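Local coordinates for protein macrophage migration inhibitory factor (Plasmodium berghei, PDB 2WKB) that belongs to the macrophage migration inhibitory factor family, small alpha/beta proteins that assemble as trimers, and is the parasite's counterpart of that cytokine, at residues L5-S10 and S40-Q45; G56-R61 and L88-R93; V60-I65 and V95-R100. All coordinates share one frame; numbering follows the deposited sequence.

All three contacts reach one mixed sheet, in which strand 4-7 runs antiparallel to its neighbour 58-63. Contact 1 joins the parallel strands of the first beta-alpha-beta unit, contact 3 those of the second, and contact 2 ties the start of strand 58-63 to the loop after helix 73-88. Contact 2 lies with its centre about 10 Å from that of contact 1 and about 13 Å from that of contact 3; contacts 1 and 3 are also about 13 Å apart. Ile6 N to Phe59 O, at 2.8 Å, joins the two units mid-sheet. Contacts 2 and 3 share Val60 and Arg61, and all three touch the third subunit.

Contact 1. Residues L5-S10 and S40-Q45; sequences LITNIS and SNYDYQ
With CG anti to the backbone N (chi1 157° in Tyr42, 178° in Tyr44), both tyrosines of strand 39-44 lean towards the turn that follows strand 4-7. The two strands are the parallel pair of a beta-alpha-beta unit whose crossover is helix 13-31, and their axes are only 8° apart. Backbone bonds alternate along the pair: Leu5 N gives to Asn41 O, Asp43 N to Leu5 O, Thr7 N to Asp43 O and Gln45 N to Thr7 O. The last is straight at its hydrogen, yet it reaches the oxygen from above the carbonyl plane.

Leu5, Thr7, Tyr42 and Tyr44 share the face turned to the helices. Thr7 CG2 sits in the crowded position between backbone N and carbonyl carbon, and meets Tyr42 CE1 at 3.3 Å, near the ring plane at its edge. The other branch, Thr7 OG1, accepts from Ile9 N at 3.1 Å, closing an ST turn, and is also bonded to Tyr57 O. A threonine suits this place because its methyl packs on the ring while its hydroxyl holds the turn. The Leu5 side chain crosses that of Tyr42 obliquely, with Leu5 CD2 4.1 Å from Tyr42 CD1.

On the other face Ile6 CG1 lies alongside Asp43 CB, both pointing the same way. Gln45, bent at chi2, brings NE2 to Asp43 OD1 at 2.9 Å, above the carboxylate plane; its OE1 takes a hydrogen bond from Asn41 of the third subunit, so this polar cluster belongs to the trimer interface.

Beyond the strand ends, Tyr44 OH and Asn8 O are each 2.7 Å from one water, which donates to Asn8 O. Tyr42 OH donates directly to the backbone, meeting a lone pair of Ile9 O in the carbonyl plane at 2.8 Å.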
loop_
_atom_site.group_PDB
_atom_site.type_symbol
_atom_site.label_atom_id
_atom_site.label_comp_id
_atom_site.label_asym_id
_atom_site.label_seq_id
_atom_site.Cartn_x
_atom_site.Cartn_y
_atom_site.Cartn_z
ATOM N N LEU E 5 -5.952 -3.576 -7.404
ATOM C CA LEU E 5 -5.748 -2.943 -8.698
ATOM C C LEU E 5 -5.373 -1.505 -8.379
ATOM O O LEU E 5 -6.227 -0.722 -7.916
ATOM C CB LEU E 5 -7.081 -2.961 -9.436
ATOM C CG LEU E 5 -7.254 -2.181 -10.729
ATOM C CD1 LEU E 5 -6.085 -2.469 -11.697
ATOM C CD2 LEU E 5 -8.691 -2.550 -11.373
ATOM N N ILE E 6 -4.127 -1.157 -8.674
ATOM C CA ILE E 6 -3.648 0.158 -8.382
ATOM C C ILE E 6 -3.421 0.799 -9.737
ATOM O O ILE E 6 -2.656 0.282 -10.601
ATOM C CB ILE E 6 -2.309 0.053 -7.618
ATOM C CG1 ILE E 6 -2.580 -0.558 -6.236
ATOM C CG2 ILE E 6 -1.685 1.435 -7.487
ATOM C CD1 ILE E 6 -1.323 -1.119 -5.628
ATOM N N THR E 7 -4.164 1.891 -10.008
ATOM C CA THR E 7 -4.218 2.344 -11.420
ATOM C C THR E 7 -4.483 3.871 -11.482
ATOM O O THR E 7 -5.123 4.388 -10.599
ATOM C CB THR E 7 -5.345 1.597 -12.253
ATOM O OG1 THR E 7 -5.250 2.031 -13.582
ATOM C CG2 THR E 7 -6.794 1.787 -11.685
ATOM N N ASN E 8 -3.989 4.526 -12.538
ATOM C CA ASN E 8 -4.307 5.942 -12.772
ATOM C C ASN E 8 -5.559 6.041 -13.680
ATOM O O ASN E 8 -5.866 7.147 -14.222
ATOM C CB ASN E 8 -3.102 6.693 -13.412
ATOM C CG ASN E 8 -2.564 5.975 -14.637
ATOM O OD1 ASN E 8 -3.289 5.232 -15.275
ATOM N ND2 ASN E 8 -1.283 6.153 -14.932
ATOM N N ILE E 9 -6.163 4.914 -13.992
ATOM C CA ILE E 9 -7.375 4.933 -14.843
ATOM C C ILE E 9 -8.611 5.175 -14.015
ATOM O O ILE E 9 -8.906 4.459 -13.093
ATOM C CB ILE E 9 -7.487 3.676 -15.712
ATOM C CG1 ILE E 9 -6.315 3.665 -16.698
ATOM C CG2 ILE E 9 -8.914 3.655 -16.399
ATOM C CD1 ILE E 9 -6.260 2.400 -17.481
ATOM N N SER E 10 -9.387 6.205 -14.390
ATOM C CA SER E 10 -10.578 6.630 -13.608
ATOM C C SER E 10 -11.872 5.921 -14.051
ATOM O O SER E 10 -12.304 6.040 -15.240
ATOM C CB SER E 10 -10.768 8.171 -13.867
ATOM O OG SER E 10 -11.928 8.639 -13.121
ATOM N N SER E 40 -10.430 -7.384 -2.050
ATOM C CA SER E 40 -9.980 -6.806 -3.292
ATOM C C SER E 40 -10.242 -5.316 -3.273
ATOM O O SER E 40 -11.013 -4.831 -2.446
ATOM C CB SER E 40 -10.557 -7.533 -4.489
ATOM O OG SER E 40 -11.962 -7.250 -4.660
ATOM N N ASN E 41 -9.542 -4.591 -4.135
ATOM C CA ASN E 41 -9.683 -3.119 -4.059
ATOM C C ASN E 41 -9.302 -2.528 -5.380
ATOM O O ASN E 41 -8.488 -3.093 -6.123
ATOM C CB ASN E 41 -8.762 -2.505 -2.968
ATOM C CG ASN E 41 -9.062 -1.028 -2.765
ATOM O OD1 ASN E 41 -10.236 -0.661 -2.783
ATOM N ND2 ASN E 41 -8.031 -0.177 -2.585
ATOM N N TYR E 42 -9.926 -1.386 -5.696
ATOM C CA TYR E 42 -9.549 -0.549 -6.827
ATOM C C TYR E 42 -9.020 0.759 -6.234
ATOM O O TYR E 42 -9.750 1.477 -5.568
ATOM C CB TYR E 42 -10.866 -0.304 -7.684
ATOM C CG TYR E 42 -10.762 0.960 -8.552
ATOM C CD1 TYR E 42 -9.908 1.025 -9.667
ATOM C CD2 TYR E 42 -11.615 2.050 -8.286
ATOM C CE1 TYR E 42 -9.823 2.186 -10.453
ATOM C CE2 TYR E 42 -11.540 3.236 -9.062
ATOM C CZ TYR E 42 -10.662 3.269 -10.163
ATOM O OH TYR E 42 -10.606 4.430 -10.913
ATOM N N ASP E 43 -7.724 0.953 -6.331
ATOM C CA ASP E 43 -7.037 2.046 -5.700
ATOM C C ASP E 43 -6.634 3.036 -6.786
ATOM O O ASP E 43 -5.686 2.809 -7.561
ATOM C CB ASP E 43 -5.795 1.554 -4.926
ATOM C CG ASP E 43 -5.186 2.662 -4.038
ATOM O OD1 ASP E 43 -5.549 3.853 -4.147
ATOM O OD2 ASP E 43 -4.342 2.322 -3.201
ATOM N N TYR E 44 -7.439 4.104 -6.892
ATOM C CA TYR E 44 -7.268 5.142 -7.917
ATOM C C TYR E 44 -6.138 6.068 -7.555
ATOM O O TYR E 44 -6.185 6.806 -6.518
ATOM C CB TYR E 44 -8.573 5.961 -8.079
ATOM C CG TYR E 44 -8.430 7.056 -9.081
ATOM C CD1 TYR E 44 -8.011 6.780 -10.400
ATOM C CD2 TYR E 44 -8.645 8.408 -8.681
ATOM C CE1 TYR E 44 -7.809 7.827 -11.357
ATOM C CE2 TYR E 44 -8.497 9.443 -9.601
ATOM C CZ TYR E 44 -8.120 9.166 -10.919
ATOM O OH TYR E 44 -7.967 10.245 -11.780
ATOM N N GLN E 45 -5.069 5.952 -8.314
ATOM C CA GLN E 45 -3.864 6.719 -8.003
ATOM C C GLN E 45 -3.561 7.546 -9.254
ATOM O O GLN E 45 -2.866 7.092 -10.187
ATOM C CB GLN E 45 -2.723 5.759 -7.664
ATOM C CG GLN E 45 -2.927 5.125 -6.282
ATOM C CD GLN E 45 -2.779 6.153 -5.158
ATOM O OE1 GLN E 45 -1.926 7.021 -5.195
ATOM N NE2 GLN E 45 -3.667 6.089 -4.174
HETATM O O HOH W 1 -6.626 9.715 -14.097
#

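Contact 2. Residues G56-R61 and L88-R93; sequences GYCFVR and LSVKPR
This is a small, buried apolar contact at one end of the sheet, where the entry to strand 58-63 meets the loop leading from helix 73-88 to strand 95-100. The two segments belong to the second beta-alpha-beta unit of the fold, and here the returning chain closes over the beginning of its first strand. No backbone pairing joins them: their nearest CA atoms, those of Gly56 and Val90, are 6.0 Å apart, and side chains carry the contact.

Cys58 is its hub. Its SG, anti to the carbonyl carbon and beside the backbone N (chi1 -55°), is directed at the loop and meets two aliphatic residues on adjacent sides. Leu88, just before Ser89, reaches Cys58 SG with its CD2 at 3.7 Å. Val90 approaches with its branched end, and both of its methyls, CG1 and CG2, stand 3.9 Å from Cys58 SG. The bend between the two is made at Ser89, the first residue to leave the helix, with a positive phi of 46°. That turn lets Leu88 and Val90 both direct their CB atoms at the strand.

Val90 CG2 also packs against the backbone of the strand entry, 4.0 Å from Gly56 O and 4.2 Å from Tyr57 CA. Leu5 and Leu84 pack on Cys58 as well, so the thiol belongs to the hydrophobic layer between sheet and helix. Beside this apolar patch a water joins the two backbones, donating to Gly56 O at 2.9 Å and accepting from Lys91 N at 3.1 Å; Gly56 O is bonded to Arg94 NE too.

A cysteine side chain is compact and weakly polar, which suits a sulfur in contact with methyl groups. Dispersion and exclusion of water therefore hold the side chains together, while directional bonding falls to the bridging water.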
loop_
_atom_site.group_PDB
_atom_site.type_symbol
_atom_site.label_atom_id
_atom_site.label_comp_id
_atom_site.label_asym_id
_atom_site.label_seq_id
_atom_site.Cartn_x
_atom_site.Cartn_y
_atom_site.Cartn_z
ATOM N N GLY E 56 -2.381 5.777 -19.134
ATOM C CA GLY E 56 -3.160 4.674 -18.527
ATOM C C GLY E 56 -2.262 3.464 -18.192
ATOM O O GLY E 56 -1.515 2.974 -19.031
ATOM N N TYR E 57 -2.276 3.062 -16.927
ATOM C CA TYR E 57 -1.414 1.972 -16.476
ATOM C C TYR E 57 -2.135 1.269 -15.308
ATOM O O TYR E 57 -2.730 1.918 -14.437
ATOM C CB TYR E 57 -0.087 2.582 -16.006
ATOM C CG TYR E 57 0.839 1.560 -15.308
ATOM C CD1 TYR E 57 1.488 0.584 -16.020
ATOM C CD2 TYR E 57 0.998 1.612 -13.917
ATOM C CE1 TYR E 57 2.349 -0.357 -15.329
ATOM C CE2 TYR E 57 1.809 0.705 -13.229
ATOM C CZ TYR E 57 2.497 -0.261 -13.956
ATOM O OH TYR E 57 3.343 -1.183 -13.276
ATOM N N CYS E 58 -2.033 -0.057 -15.276
ATOM C CA CYS E 58 -2.581 -0.844 -14.177
ATOM C C CYS E 58 -1.515 -1.733 -13.527
ATOM O O CYS E 58 -0.797 -2.455 -14.219
ATOM C CB CYS E 58 -3.753 -1.700 -14.664
ATOM S SG CYS E 58 -5.068 -0.769 -15.482
ATOM N N PHE E 59 -1.421 -1.682 -12.201
ATOM C CA PHE E 59 -0.506 -2.522 -11.465
ATOM C C PHE E 59 -1.429 -3.366 -10.621
ATOM O O PHE E 59 -2.184 -2.814 -9.791
ATOM C CB PHE E 59 0.361 -1.661 -10.584
ATOM C CG PHE E 59 1.220 -2.455 -9.615
ATOM C CD1 PHE E 59 1.791 -3.668 -9.986
ATOM C CD2 PHE E 59 1.476 -1.978 -8.348
ATOM C CE1 PHE E 59 2.608 -4.378 -9.121
ATOM C CE2 PHE E 59 2.302 -2.675 -7.464
ATOM C CZ PHE E 59 2.859 -3.903 -7.846
ATOM N N VAL E 60 -1.395 -4.706 -10.792
ATOM C CA VAL E 60 -2.241 -5.562 -9.954
ATOM C C VAL E 60 -1.327 -6.353 -8.995
ATOM O O VAL E 60 -0.358 -6.966 -9.445
ATOM C CB VAL E 60 -3.074 -6.512 -10.762
ATOM C CG1 VAL E 60 -4.030 -7.385 -9.844
ATOM C CG2 VAL E 60 -4.016 -5.729 -11.785
ATOM N N ARG E 61 -1.554 -6.252 -7.699
ATOM C CA ARG E 61 -0.688 -6.944 -6.761
ATOM C C ARG E 61 -1.550 -7.980 -5.989
ATOM O O ARG E 61 -2.588 -7.598 -5.430
ATOM C CB ARG E 61 -0.092 -5.954 -5.805
ATOM C CG ARG E 61 0.964 -6.650 -4.807
ATOM C CD ARG E 61 1.832 -5.551 -4.118
ATOM N NE ARG E 61 1.042 -4.495 -3.491
ATOM C CZ ARG E 61 1.473 -3.251 -3.287
ATOM N NH1 ARG E 61 0.668 -2.376 -2.710
ATOM N NH2 ARG E 61 2.713 -2.894 -3.641
ATOM N N LEU E 88 -11.090 -1.602 -18.830
ATOM C CA LEU E 88 -10.425 -0.314 -18.593
ATOM C C LEU E 88 -9.755 0.262 -19.797
ATOM O O LEU E 88 -9.184 1.368 -19.711
ATOM C CB LEU E 88 -9.403 -0.410 -17.473
ATOM C CG LEU E 88 -9.948 -0.323 -16.025
ATOM C CD1 LEU E 88 -11.060 -1.290 -15.686
ATOM C CD2 LEU E 88 -8.765 -0.571 -15.116
ATOM N N SER E 89 -9.822 -0.490 -20.885
ATOM C CA SER E 89 -9.126 -0.268 -22.157
ATOM C C SER E 89 -7.663 0.064 -21.989
ATOM O O SER E 89 -7.129 0.880 -22.739
ATOM C CB SER E 89 -9.793 0.823 -23.004
ATOM O OG SER E 89 -11.198 0.807 -22.830
ATOM N N VAL E 90 -7.013 -0.490 -20.959
ATOM C CA VAL E 90 -5.568 -0.283 -20.817
ATOM C C VAL E 90 -4.866 -1.195 -21.870
ATOM O O VAL E 90 -5.369 -2.285 -22.192
ATOM C CB VAL E 90 -5.164 -0.636 -19.385
ATOM C CG1 VAL E 90 -5.532 -2.087 -19.108
ATOM C CG2 VAL E 90 -3.658 -0.407 -19.118
ATOM N N LYS E 91 -3.747 -0.730 -22.419
ATOM C CA LYS E 91 -2.860 -1.554 -23.253
ATOM C C LYS E 91 -2.266 -2.696 -22.391
ATOM O O LYS E 91 -1.756 -2.425 -21.287
ATOM C CB LYS E 91 -1.657 -0.728 -23.689
ATOM C CG LYS E 91 -1.930 0.357 -24.728
ATOM C CD LYS E 91 -0.668 1.224 -24.837
ATOM C CE LYS E 91 -1.003 2.639 -25.331
ATOM N NZ LYS E 91 -1.420 2.620 -26.732
ATOM N N PRO E 92 -2.320 -3.945 -22.883
ATOM C CA PRO E 92 -1.625 -5.024 -22.128
ATOM C C PRO E 92 -0.185 -4.705 -21.733
ATOM O O PRO E 92 0.271 -5.051 -20.613
ATOM C CB PRO E 92 -1.718 -6.259 -23.088
ATOM C CG PRO E 92 -2.970 -6.062 -23.814
ATOM C CD PRO E 92 -3.168 -4.496 -23.956
ATOM N N ARG E 93 0.585 -4.045 -22.593
ATOM C CA ARG E 93 1.882 -3.643 -22.179
ATOM C C ARG E 93 1.986 -2.623 -21.032
ATOM O O ARG E 93 3.078 -2.442 -20.479
ATOM C CB ARG E 93 2.766 -3.198 -23.343
ATOM C CG ARG E 93 2.291 -1.792 -23.922
ATOM C CD ARG E 93 3.235 -1.244 -25.106
ATOM N NE ARG E 93 4.697 -1.356 -24.861
ATOM C CZ ARG E 93 5.556 -1.895 -25.737
ATOM N NH1 ARG E 93 5.084 -2.416 -26.891
ATOM N NH2 ARG E 93 6.867 -1.980 -25.448
HETATM O O HOH W 2 -2.605 2.068 -21.613
#

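Contact 3. Residues V60-I65 and V95-R100; sequences VRLTSI and VYIEFR
Strands 58-63 and 95-100 are the parallel pair of the second beta-alpha-beta unit, whose crossover runs through helix 73-88. Five backbone bonds join the segments, from Val60 N to Tyr96 O at one end to Ser64 N and Arg100 O at the other.

On one face Arg100, bent at chi3 (-81°), turns its guanidinium edge-on to Thr63. Arg100 NE and NH2 both donate to Thr63 OG1, each at 2.8 Å, and the hydroxyl lies in the guanidinium plane. Arg61 crosses above: its CD sits over the centre of the Arg100 group, 3.4 Å from CZ, and the two guanidiniums stack with planes 20° apart. The flat stacking probably helps the like charges tolerate their closeness, and the salt bridge from Arg61 NE to Glu4 probably eases their repulsion. Glu98 extends beside Arg61, with OE2 3.5 Å from its CD.

The opposite face is apolar. Leu62 CD1 makes a CH-pi contact over the Phe99 ring, 4.3 Å from its centroid, and packs 3.7 Å from Ile97 CG2. Helix 73-88 lies against Val60, Ile97 and Phe99, helix 13-31 against Leu62, while a strand of the third subunit pairs antiparallel with 97-100 and continues the sheet.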
loop_
_atom_site.group_PDB
_atom_site.type_symbol
_atom_site.label_atom_id
_atom_site.label_comp_id
_atom_site.label_asym_id
_atom_site.label_seq_id
_atom_site.Cartn_x
_atom_site.Cartn_y
_atom_site.Cartn_z
ATOM N N VAL E 60 -1.395 -4.706 -10.792
ATOM C CA VAL E 60 -2.241 -5.562 -9.954
ATOM C C VAL E 60 -1.327 -6.353 -8.995
ATOM O O VAL E 60 -0.358 -6.966 -9.445
ATOM C CB VAL E 60 -3.074 -6.512 -10.762
ATOM C CG1 VAL E 60 -4.030 -7.385 -9.844
ATOM C CG2 VAL E 60 -4.016 -5.729 -11.785
ATOM N N ARG E 61 -1.554 -6.252 -7.699
ATOM C CA ARG E 61 -0.688 -6.944 -6.761
ATOM C C ARG E 61 -1.550 -7.980 -5.989
ATOM O O ARG E 61 -2.588 -7.598 -5.430
ATOM C CB ARG E 61 -0.092 -5.954 -5.805
ATOM C CG ARG E 61 0.964 -6.650 -4.807
ATOM C CD ARG E 61 1.832 -5.551 -4.118
ATOM N NE ARG E 61 1.042 -4.495 -3.491
ATOM C CZ ARG E 61 1.473 -3.251 -3.287
ATOM N NH1 ARG E 61 0.668 -2.376 -2.710
ATOM N NH2 ARG E 61 2.713 -2.894 -3.641
ATOM N N LEU E 62 -1.150 -9.255 -5.985
ATOM C CA LEU E 62 -1.888 -10.260 -5.324
ATOM C C LEU E 62 -0.962 -10.771 -4.220
ATOM O O LEU E 62 0.236 -11.119 -4.473
ATOM C CB LEU E 62 -2.253 -11.385 -6.271
ATOM C CG LEU E 62 -3.182 -10.869 -7.389
ATOM C CD1 LEU E 62 -2.346 -10.543 -8.659
ATOM C CD2 LEU E 62 -4.183 -12.041 -7.603
ATOM N N THR E 63 -1.526 -10.762 -3.016
ATOM C CA THR E 63 -0.739 -10.994 -1.800
ATOM C C THR E 63 -1.369 -12.109 -1.016
ATOM O O THR E 63 -2.556 -12.057 -0.711
ATOM C CB THR E 63 -0.619 -9.721 -0.947
ATOM O OG1 THR E 63 0.102 -8.742 -1.676
ATOM C CG2 THR E 63 0.231 -10.022 0.322
ATOM N N SER E 64 -0.605 -13.188 -0.776
ATOM C CA SER E 64 -0.997 -14.137 0.243
ATOM C C SER E 64 -2.296 -14.839 -0.109
ATOM O O SER E 64 -3.144 -15.090 0.744
ATOM C CB SER E 64 -1.152 -13.430 1.583
ATOM O OG SER E 64 0.146 -13.075 2.114
ATOM N N ILE E 65 -2.465 -15.112 -1.373
ATOM C CA ILE E 65 -3.594 -15.882 -1.766
ATOM C C ILE E 65 -3.130 -17.342 -1.885
ATOM O O ILE E 65 -2.375 -17.729 -2.787
ATOM C CB ILE E 65 -4.224 -15.371 -3.088
ATOM C CG1 ILE E 65 -4.826 -13.960 -2.870
ATOM C CG2 ILE E 65 -5.295 -16.349 -3.574
ATOM C CD1 ILE E 65 -5.287 -13.292 -4.157
ATOM N N VAL E 95 -0.055 -3.122 -18.385
ATOM C CA VAL E 95 -0.558 -3.965 -17.275
ATOM C C VAL E 95 0.629 -4.699 -16.688
ATOM O O VAL E 95 1.446 -5.323 -17.424
ATOM C CB VAL E 95 -1.579 -4.987 -17.733
ATOM C CG1 VAL E 95 -2.073 -5.905 -16.568
ATOM C CG2 VAL E 95 -2.786 -4.229 -18.348
ATOM N N TYR E 96 0.747 -4.639 -15.362
ATOM C CA TYR E 96 1.871 -5.346 -14.717
ATOM C C TYR E 96 1.237 -6.056 -13.527
ATOM O O TYR E 96 0.495 -5.439 -12.787
ATOM C CB TYR E 96 2.926 -4.327 -14.279
ATOM C CG TYR E 96 4.130 -4.870 -13.504
ATOM C CD1 TYR E 96 5.113 -5.623 -14.129
ATOM C CD2 TYR E 96 4.310 -4.538 -12.149
ATOM C CE1 TYR E 96 6.256 -6.089 -13.403
ATOM C CE2 TYR E 96 5.436 -4.973 -11.426
ATOM C CZ TYR E 96 6.384 -5.780 -12.058
ATOM O OH TYR E 96 7.477 -6.229 -11.320
ATOM N N ILE E 97 1.501 -7.360 -13.385
ATOM C CA ILE E 97 0.851 -8.152 -12.373
ATOM C C ILE E 97 1.934 -8.758 -11.500
ATOM O O ILE E 97 2.861 -9.388 -12.033
ATOM C CB ILE E 97 0.029 -9.194 -13.004
ATOM C CG1 ILE E 97 -1.097 -8.457 -13.806
ATOM C CG2 ILE E 97 -0.635 -10.139 -11.876
ATOM C CD1 ILE E 97 -1.765 -9.376 -14.610
ATOM N N GLU E 98 1.835 -8.568 -10.192
ATOM C CA GLU E 98 2.797 -9.088 -9.271
ATOM C C GLU E 98 2.138 -9.967 -8.218
ATOM O O GLU E 98 1.075 -9.607 -7.681
ATOM C CB GLU E 98 3.473 -7.900 -8.640
ATOM C CG GLU E 98 4.492 -8.215 -7.643
ATOM C CD GLU E 98 5.052 -6.921 -7.055
ATOM O OE1 GLU E 98 5.826 -6.275 -7.778
ATOM O OE2 GLU E 98 4.652 -6.567 -5.931
ATOM N N PHE E 99 2.772 -11.123 -7.918
ATOM C CA PHE E 99 2.257 -12.107 -6.956
ATOM C C PHE E 99 3.293 -12.200 -5.795
ATOM O O PHE E 99 4.463 -12.438 -6.010
ATOM C CB PHE E 99 2.116 -13.521 -7.557
ATOM C CG PHE E 99 1.150 -13.660 -8.703
ATOM C CD1 PHE E 99 -0.152 -14.018 -8.449
ATOM C CD2 PHE E 99 1.545 -13.439 -10.018
ATOM C CE1 PHE E 99 -1.103 -14.184 -9.513
ATOM C CE2 PHE E 99 0.586 -13.595 -11.081
ATOM C CZ PHE E 99 -0.730 -13.969 -10.792
ATOM N N ARG E 100 2.874 -11.973 -4.568
ATOM C CA ARG E 100 3.773 -12.117 -3.387
ATOM C C ARG E 100 3.121 -13.088 -2.445
ATOM O O ARG E 100 1.933 -12.953 -2.183
ATOM C CB ARG E 100 3.908 -10.820 -2.648
ATOM C CG ARG E 100 3.902 -9.570 -3.460
ATOM C CD ARG E 100 4.039 -8.336 -2.528
ATOM N NE ARG E 100 2.761 -7.931 -1.907
ATOM C CZ ARG E 100 2.607 -6.871 -1.109
ATOM N NH1 ARG E 100 3.648 -6.083 -0.827
ATOM N NH2 ARG E 100 1.407 -6.571 -0.602
#